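Local coordinates for protein gingipain R (Porphyromonas gingivalis, PDB 1CVR) that cleaves peptide bonds after arginine as a bacterial cysteine proteinase with a caspase-like catalytic fold and a C-terminal immunoglobulin-like domain, at residues L345-V356 with V417-K427; F369-A380 with T391-I401. All coordinates share one frame; numbering follows the deposited sequence.

Contact 1: residues L345-V356 with V417-K427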
# COMPACT_ATOMS: atom_id res chain seq x y z
N LEU A 345 -0.15 -4.87 3.56
CA LEU A 345 -0.88 -4.96 4.83
C LEU A 345 -0.29 -3.90 5.76
O LEU A 345 0.82 -4.05 6.24
CB LEU A 345 -0.70 -6.36 5.46
CG LEU A 345 -1.32 -7.52 4.68
CD1 LEU A 345 -0.94 -8.87 5.31
CD2 LEU A 345 -2.83 -7.34 4.65
N VAL A 346 -1.04 -2.84 6.03
CA VAL A 346 -0.51 -1.78 6.87
C VAL A 346 -0.36 -2.16 8.34
O VAL A 346 -1.05 -3.05 8.84
CB VAL A 346 -1.37 -0.51 6.78
CG1 VAL A 346 -1.41 -0.00 5.32
CG2 VAL A 346 -2.79 -0.82 7.28
N ARG A 347 0.58 -1.50 9.01
CA ARG A 347 0.81 -1.71 10.44
C ARG A 347 0.62 -0.35 11.08
O ARG A 347 1.10 0.66 10.55
CB ARG A 347 2.24 -2.21 10.72
CG ARG A 347 2.51 -3.65 10.26
CD ARG A 347 3.97 -4.01 10.42
NE ARG A 347 4.23 -5.39 10.04
CZ ARG A 347 3.83 -6.45 10.74
NH1 ARG A 347 3.15 -6.29 11.87
NH2 ARG A 347 4.09 -7.67 10.30
N THR A 348 -0.08 -0.30 12.21
CA THR A 348 -0.32 0.95 12.91
C THR A 348 0.36 1.03 14.28
O THR A 348 0.75 2.11 14.70
CB THR A 348 -1.83 1.19 13.12
OG1 THR A 348 -2.42 0.03 13.73
CG2 THR A 348 -2.52 1.48 11.78
N LEU A 349 0.49 -0.10 14.96
CA LEU A 349 1.09 -0.12 16.29
C LEU A 349 2.19 -1.17 16.39
O LEU A 349 2.36 -1.97 15.48
CB LEU A 349 0.01 -0.41 17.34
CG LEU A 349 -1.24 0.49 17.32
CD1 LEU A 349 -2.32 -0.06 18.27
CD2 LEU A 349 -0.83 1.90 17.71
N VAL A 350 2.94 -1.14 17.49
CA VAL A 350 3.99 -2.13 17.70
C VAL A 350 3.21 -3.44 17.76
O VAL A 350 2.22 -3.55 18.48
CB VAL A 350 4.73 -1.89 19.02
CG1 VAL A 350 5.79 -2.97 19.23
CG2 VAL A 350 5.38 -0.52 19.00
N PRO A 351 3.63 -4.46 17.00
CA PRO A 351 2.90 -5.73 17.00
C PRO A 351 3.03 -6.60 18.24
O PRO A 351 3.96 -6.45 19.04
CB PRO A 351 3.47 -6.43 15.77
CG PRO A 351 4.92 -6.04 15.88
CD PRO A 351 4.77 -4.53 16.06
N THR A 352 2.08 -7.51 18.40
CA THR A 352 2.13 -8.47 19.49
C THR A 352 2.36 -9.82 18.80
O THR A 352 2.26 -9.92 17.57
CB THR A 352 0.84 -8.49 20.29
OG1 THR A 352 -0.26 -8.68 19.41
CG2 THR A 352 0.68 -7.17 21.06
N GLU A 353 2.68 -10.85 19.57
CA GLU A 353 2.92 -12.14 18.94
C GLU A 353 1.67 -13.00 18.97
O GLU A 353 0.72 -12.73 19.71
CB GLU A 353 4.09 -12.87 19.61
CG GLU A 353 5.37 -12.05 19.64
CD GLU A 353 6.59 -12.88 19.96
OE1 GLU A 353 7.06 -13.62 19.06
OE2 GLU A 353 7.08 -12.81 21.10
N MET A 354 1.66 -14.02 18.12
CA MET A 354 0.54 -14.95 18.03
C MET A 354 0.99 -16.32 18.52
O MET A 354 2.15 -16.69 18.38
CB MET A 354 0.07 -15.09 16.59
CG MET A 354 -0.60 -13.88 16.01
SD MET A 354 -1.13 -14.24 14.34
CE MET A 354 0.43 -14.44 13.50
N GLN A 355 0.05 -17.06 19.08
CA GLN A 355 0.32 -18.41 19.55
C GLN A 355 -0.22 -19.32 18.46
O GLN A 355 -1.42 -19.43 18.26
CB GLN A 355 -0.41 -18.63 20.88
CG GLN A 355 0.08 -19.82 21.69
CD GLN A 355 -0.47 -19.80 23.12
OE1 GLN A 355 -0.18 -20.69 23.93
NE2 GLN A 355 -1.27 -18.79 23.43
N VAL A 356 0.70 -19.95 17.73
CA VAL A 356 0.34 -20.84 16.64
C VAL A 356 0.76 -22.27 16.95
O VAL A 356 1.93 -22.54 17.21
CB VAL A 356 1.02 -20.42 15.31
CG1 VAL A 356 0.76 -21.46 14.23
CG2 VAL A 356 0.50 -19.08 14.86
N VAL A 417 1.79 -17.62 8.69
CA VAL A 417 0.61 -17.07 9.34
C VAL A 417 0.80 -15.56 9.56
O VAL A 417 1.76 -15.15 10.20
CB VAL A 417 0.35 -17.72 10.72
CG1 VAL A 417 -1.03 -17.30 11.24
CG2 VAL A 417 0.46 -19.24 10.62
N VAL A 418 -0.10 -14.75 9.01
CA VAL A 418 -0.01 -13.30 9.18
C VAL A 418 -1.26 -12.82 9.89
O VAL A 418 -2.29 -13.49 9.85
CB VAL A 418 0.12 -12.54 7.82
CG1 VAL A 418 1.38 -13.02 7.06
CG2 VAL A 418 -1.12 -12.74 6.98
N GLY A 419 -1.16 -11.68 10.57
CA GLY A 419 -2.31 -11.14 11.27
C GLY A 419 -2.12 -9.64 11.45
O GLY A 419 -0.99 -9.16 11.51
N TYR A 420 -3.23 -8.91 11.54
CA TYR A 420 -3.17 -7.46 11.72
C TYR A 420 -2.41 -7.06 13.00
O TYR A 420 -2.80 -7.46 14.11
CB TYR A 420 -4.59 -6.90 11.76
CG TYR A 420 -4.65 -5.41 12.03
CD1 TYR A 420 -4.10 -4.49 11.14
CD2 TYR A 420 -5.27 -4.93 13.19
CE1 TYR A 420 -4.15 -3.10 11.40
CE2 TYR A 420 -5.32 -3.55 13.46
CZ TYR A 420 -4.76 -2.65 12.57
OH TYR A 420 -4.79 -1.29 12.85
N ASN A 421 -1.35 -6.26 12.84
CA ASN A 421 -0.52 -5.80 13.95
C ASN A 421 0.05 -7.00 14.73
O ASN A 421 0.19 -6.95 15.95
CB ASN A 421 -1.31 -4.88 14.89
CG ASN A 421 -1.34 -3.43 14.43
OD1 ASN A 421 -2.14 -2.64 14.91
ND2 ASN A 421 -0.43 -3.07 13.52
N LYS A 422 0.39 -8.06 14.00
CA LYS A 422 0.96 -9.26 14.60
C LYS A 422 2.31 -9.56 13.98
O LYS A 422 2.61 -9.12 12.87
CB LYS A 422 0.04 -10.46 14.36
CG LYS A 422 -1.32 -10.35 15.05
CD LYS A 422 -1.13 -10.39 16.55
CE LYS A 422 -2.45 -10.36 17.29
NZ LYS A 422 -2.22 -10.57 18.77
N VAL A 423 3.12 -10.31 14.72
CA VAL A 423 4.42 -10.70 14.20
C VAL A 423 4.16 -11.93 13.35
O VAL A 423 3.52 -12.89 13.79
CB VAL A 423 5.41 -11.05 15.33
CG1 VAL A 423 6.73 -11.57 14.71
CG2 VAL A 423 5.68 -9.81 16.17
N THR A 424 4.63 -11.89 12.11
CA THR A 424 4.43 -13.01 11.20
C THR A 424 5.14 -14.27 11.67
O THR A 424 6.31 -14.23 12.05
CB THR A 424 4.93 -12.66 9.79
OG1 THR A 424 4.13 -11.60 9.27
CG2 THR A 424 4.81 -13.90 8.86
N VAL A 425 4.40 -15.38 11.63
CA VAL A 425 4.91 -16.68 12.03
C VAL A 425 5.17 -17.54 10.80
O VAL A 425 4.33 -17.61 9.89
CB VAL A 425 3.90 -17.41 12.94
CG1 VAL A 425 4.44 -18.80 13.29
CG2 VAL A 425 3.66 -16.60 14.21
N ILE A 426 6.34 -18.16 10.76
CA ILE A 426 6.73 -19.03 9.65
C ILE A 426 7.29 -20.33 10.24
O ILE A 426 8.24 -20.31 11.01
CB ILE A 426 7.82 -18.36 8.77
CG1 ILE A 426 7.26 -17.10 8.10
CG2 ILE A 426 8.30 -19.32 7.69
CD1 ILE A 426 8.31 -16.34 7.30
N LYS A 427 6.68 -21.47 9.90
CA LYS A 427 7.11 -22.77 10.40
C LYS A 427 7.27 -23.75 9.25
O LYS A 427 6.73 -23.55 8.16
CB LYS A 427 6.08 -23.33 11.38
CG LYS A 427 5.79 -22.47 12.60
CD LYS A 427 4.74 -23.15 13.48
CE LYS A 427 4.39 -22.32 14.72
NZ LYS A 427 5.58 -22.07 15.60
O HOH W 1 -0.32 -5.56 10.18
O HOH W 2 -1.70 -6.55 18.45
O HOH W 3 3.57 -14.00 16.27
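The guanidinium of Arg347 meets the backbone carbonyl of Lys422 end-on, with two nitrogens gripping one oxygen: NH1 lies 3.0 Å and NH2 3.3 Å from Lys422 O. That oxygen sits almost exactly in the guanidinium plane, so the pair of bonds limits rotation of the group, and NE is held in turn by the carbonyl of Tyr131. The side chain runs extended from CG to NE to get there. At the neighbouring residue, the hydroxyls of Thr348 and Tyr420 are joined at 2.9 Å between OG1 and OH, the two side chains meeting at about a right angle; Thr348 OG1 is the donor, and Tyr420 OH is also bonded to the hydroxyl of Tyr177.

Beyond Pro351 a single bridge links the backbones, with Thr352 N bonded to Asn421 O and Val423 N to Thr352 O. Lys422, at the end of a type II turn from Gly419, bends at chi2 (-66°) and brings NZ to Thr352 OG1 at 2.8 Å. Its aliphatic part passes obliquely over Met354, whose CG is 3.6 Å from Lys422 CD. Met354 in turn bends at chi3 (-67°), which brings CE against Val417 and Val425, 3.9 Å from Val417 CG1 and 4.0 Å from Val425 CG2. Val356 CG2 continues this apolar row against the same two valines. A water accepts from Met354 N and donates to Val423 O, linking the two backbones past the bridge.

The contact thus lays the connection after strand 336-339 over the turn between strands 412-418 and 425-431. Leu298 of helix 286-298 packs on Val346 and Thr348 at one end, while at the other Cys373 of strand 368-373 touches both Met354 and Val356.

Contact 2: residues F369-A380 with T391-I401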
# COMPACT_ATOMS: atom_id res chain seq x y z
N PHE A 369 -5.33 -29.56 6.35
CA PHE A 369 -4.32 -29.35 7.37
C PHE A 369 -4.94 -28.37 8.36
O PHE A 369 -5.41 -27.31 7.96
CB PHE A 369 -3.07 -28.76 6.73
CG PHE A 369 -1.90 -28.67 7.66
CD1 PHE A 369 -1.30 -29.82 8.16
CD2 PHE A 369 -1.39 -27.43 8.03
CE1 PHE A 369 -0.20 -29.74 9.02
CE2 PHE A 369 -0.29 -27.34 8.87
CZ PHE A 369 0.31 -28.50 9.37
N GLU A 370 -4.94 -28.73 9.63
CA GLU A 370 -5.54 -27.89 10.67
C GLU A 370 -4.48 -27.20 11.51
O GLU A 370 -3.55 -27.84 11.98
CB GLU A 370 -6.43 -28.73 11.58
CG GLU A 370 -7.42 -29.61 10.84
CD GLU A 370 -8.38 -30.32 11.78
OE1 GLU A 370 -9.06 -31.26 11.31
OE2 GLU A 370 -8.47 -29.92 12.97
N VAL A 371 -4.67 -25.90 11.70
CA VAL A 371 -3.75 -25.08 12.47
C VAL A 371 -4.51 -24.37 13.58
O VAL A 371 -5.62 -23.88 13.37
CB VAL A 371 -3.09 -24.00 11.58
CG1 VAL A 371 -2.14 -23.16 12.39
CG2 VAL A 371 -2.37 -24.66 10.43
N ALA A 372 -3.93 -24.33 14.78
CA ALA A 372 -4.56 -23.65 15.91
C ALA A 372 -3.89 -22.30 16.05
O ALA A 372 -2.67 -22.22 16.00
CB ALA A 372 -4.39 -24.47 17.18
N CYS A 373 -4.67 -21.24 16.23
CA CYS A 373 -4.10 -19.90 16.38
C CYS A 373 -4.95 -19.08 17.36
O CYS A 373 -6.17 -19.01 17.23
CB CYS A 373 -4.03 -19.18 15.02
SG CYS A 373 -3.17 -17.57 15.06
N ASP A 374 -4.30 -18.44 18.33
CA ASP A 374 -5.03 -17.66 19.32
C ASP A 374 -5.45 -16.27 18.84
O ASP A 374 -5.83 -15.43 19.65
CB ASP A 374 -4.22 -17.55 20.61
CG ASP A 374 -2.99 -16.66 20.47
OD1 ASP A 374 -2.42 -16.58 19.36
OD2 ASP A 374 -2.59 -16.05 21.49
N TYR A 375 -5.40 -16.04 17.53
CA TYR A 375 -5.81 -14.76 16.95
C TYR A 375 -6.76 -14.98 15.79
O TYR A 375 -6.32 -15.33 14.69
CB TYR A 375 -4.61 -13.96 16.43
CG TYR A 375 -5.01 -12.61 15.86
CD1 TYR A 375 -5.58 -11.63 16.67
CD2 TYR A 375 -4.85 -12.32 14.50
CE1 TYR A 375 -5.99 -10.40 16.16
CE2 TYR A 375 -5.25 -11.09 13.97
CZ TYR A 375 -5.82 -10.13 14.80
OH TYR A 375 -6.22 -8.91 14.30
N ASN A 376 -8.05 -14.76 16.01
CA ASN A 376 -9.01 -14.96 14.93
C ASN A 376 -8.86 -13.87 13.88
O ASN A 376 -8.73 -12.70 14.21
CB ASN A 376 -10.44 -14.97 15.48
CG ASN A 376 -10.69 -16.13 16.43
OD1 ASN A 376 -10.28 -17.25 16.16
ND2 ASN A 376 -11.38 -15.86 17.53
N GLY A 377 -8.84 -14.27 12.62
CA GLY A 377 -8.68 -13.31 11.54
C GLY A 377 -7.33 -13.44 10.87
O GLY A 377 -7.08 -12.84 9.82
N ALA A 378 -6.44 -14.22 11.48
CA ALA A 378 -5.12 -14.44 10.91
C ALA A 378 -5.28 -15.23 9.62
O ALA A 378 -6.27 -15.94 9.43
CB ALA A 378 -4.23 -15.21 11.88
N ILE A 379 -4.31 -15.10 8.73
CA ILE A 379 -4.37 -15.83 7.47
C ILE A 379 -3.25 -16.85 7.54
O ILE A 379 -2.09 -16.48 7.72
CB ILE A 379 -4.12 -14.89 6.27
CG1 ILE A 379 -5.08 -13.72 6.33
CG2 ILE A 379 -4.32 -15.65 4.96
CD1 ILE A 379 -6.52 -14.14 6.23
N ALA A 380 -3.62 -18.13 7.43
CA ALA A 380 -2.68 -19.25 7.46
C ALA A 380 -2.53 -19.84 6.06
O ALA A 380 -3.52 -20.20 5.41
CB ALA A 380 -3.18 -20.33 8.46
N THR A 391 -4.82 -22.00 1.54
CA THR A 391 -4.86 -20.89 2.48
C THR A 391 -6.22 -20.81 3.13
O THR A 391 -7.22 -21.23 2.56
CB THR A 391 -4.51 -19.54 1.78
OG1 THR A 391 -4.52 -18.49 2.75
CG2 THR A 391 -5.51 -19.22 0.67
N ALA A 392 -6.26 -20.28 4.35
CA ALA A 392 -7.52 -20.18 5.07
C ALA A 392 -7.39 -19.13 6.16
O ALA A 392 -6.28 -18.76 6.56
CB ALA A 392 -7.90 -21.55 5.69
N ILE A 393 -8.54 -18.66 6.63
CA ILE A 393 -8.62 -17.64 7.66
C ILE A 393 -8.94 -18.32 8.98
O ILE A 393 -9.75 -19.26 9.02
CB ILE A 393 -9.73 -16.62 7.28
CG1 ILE A 393 -9.30 -15.87 6.01
CG2 ILE A 393 -10.03 -15.69 8.45
CD1 ILE A 393 -10.32 -14.91 5.48
N VAL A 394 -8.28 -17.88 10.05
CA VAL A 394 -8.51 -18.45 11.37
C VAL A 394 -9.87 -18.02 11.90
O VAL A 394 -10.20 -16.83 11.91
CB VAL A 394 -7.41 -18.01 12.39
CG1 VAL A 394 -7.79 -18.46 13.79
CG2 VAL A 394 -6.07 -18.61 12.01
N LYS A 395 -10.66 -18.99 12.35
CA LYS A 395 -11.99 -18.73 12.90
C LYS A 395 -12.14 -19.66 14.10
O LYS A 395 -11.72 -20.81 14.04
CB LYS A 395 -13.07 -19.05 11.87
CG LYS A 395 -12.95 -18.21 10.60
CD LYS A 395 -13.99 -18.61 9.56
CE LYS A 395 -13.79 -17.85 8.26
NZ LYS A 395 -13.88 -16.37 8.47
N ASP A 396 -12.73 -19.16 15.18
CA ASP A 396 -12.92 -19.97 16.37
C ASP A 396 -11.65 -20.68 16.82
O ASP A 396 -11.70 -21.84 17.24
CB ASP A 396 -14.02 -21.00 16.17
CG ASP A 396 -15.39 -20.37 16.10
OD1 ASP A 396 -15.75 -19.65 17.06
OD2 ASP A 396 -16.11 -20.62 15.11
N GLY A 397 -10.52 -20.00 16.70
CA GLY A 397 -9.27 -20.59 17.14
C GLY A 397 -8.58 -21.52 16.16
O GLY A 397 -7.52 -22.07 16.48
N LYS A 398 -9.13 -21.70 14.97
CA LYS A 398 -8.46 -22.58 14.03
C LYS A 398 -8.68 -22.31 12.55
O LYS A 398 -9.67 -21.70 12.14
CB LYS A 398 -8.81 -24.04 14.37
CG LYS A 398 -10.29 -24.31 14.51
CD LYS A 398 -10.54 -25.68 15.14
CE LYS A 398 -12.03 -25.93 15.41
NZ LYS A 398 -12.30 -27.24 16.10
N ALA A 399 -7.73 -22.76 11.75
CA ALA A 399 -7.80 -22.60 10.31
C ALA A 399 -7.77 -23.98 9.69
O ALA A 399 -6.91 -24.79 10.02
CB ALA A 399 -6.61 -21.78 9.80
N ILE A 400 -8.73 -24.26 8.81
CA ILE A 400 -8.77 -25.56 8.15
C ILE A 400 -8.36 -25.29 6.73
O ILE A 400 -9.15 -24.81 5.93
CB ILE A 400 -10.18 -26.18 8.16
CG1 ILE A 400 -10.61 -26.46 9.60
CG2 ILE A 400 -10.19 -27.45 7.32
CD1 ILE A 400 -9.61 -27.27 10.39
N ILE A 401 -7.10 -25.58 6.42
CA ILE A 401 -6.57 -25.34 5.09
C ILE A 401 -6.87 -26.49 4.13
O ILE A 401 -6.47 -27.62 4.38
CB ILE A 401 -5.03 -25.17 5.15
CG1 ILE A 401 -4.67 -24.03 6.12
CG2 ILE A 401 -4.49 -24.91 3.75
CD1 ILE A 401 -3.18 -23.78 6.24
O HOH W 4 -11.08 -28.92 14.56
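Val394 packs its two methyl branches against the end of strand 369-373 and the type II turn from Tyr375 to Ala378. CG2 rests on Cys373 CB at 3.7 Å and also touches Ala378 CB, while CG1, anti to the backbone N (chi1 172°), lies against the carbonyl of Tyr375 and the amide oxygen of Asn376. The valine backbone is held as well: its N-H bonds to Ala378 O at 2.9 Å, and its carbonyl accepts from Gly377 N. Asn376 reaches across to the type I' turn of Lys395 to Lys398, where OD1 takes the N-H of Gly397 in its own carbonyl plane at 2.8 Å.

Ala380 forms a hydrogen-bonded antiparallel pair with Ala392, yet its methyl group faces the other ladder, 4.0 Å from Ala399 CB and 4.1 Å from Ile401 CD1. Ile401 is paired with Phe369 and sends CD1 both to Ala380 and to the edge of the Phe369 ring. Val371, Ala399 and Ala380 therefore share one buried interior, to which Leu382 adds its side chain beside Phe369 and Ile401. Away from this interior, Glu370 CG meets Ile400 CD1 at 3.2 Å, the two side chains lying alongside each other.

Two antiparallel ladders, 369-373 with 398-401 and 379-380 with 391-393, belong to separate sheets packed through apolar side chains, with alanines where the two ladders come close, the beta-sandwich construction of an immunoglobulin-like domain.

Overall arrangement
Followed from the N terminus, the chain leaves the catalytic part of the fold after strand 336-339 and enters contact 1 at 345-356. It then runs through 369-380, turns back in the hairpin of strands 379-384 and 387-393, and closes contact 2 with 391-401, a short loop within a longer one. Strand 412-418 follows, and 417-427 returns to complete contact 1, so contact 2 is wholly enclosed by it without crossing. Their centres lie 13 Å apart, and they touch directly: Val418 pairs with Ile379, and Gln355 with Asp374. Contact 2 joins strands within both sheets of the immunoglobulin-like domain, while contact 1 ties that domain to its incoming connection.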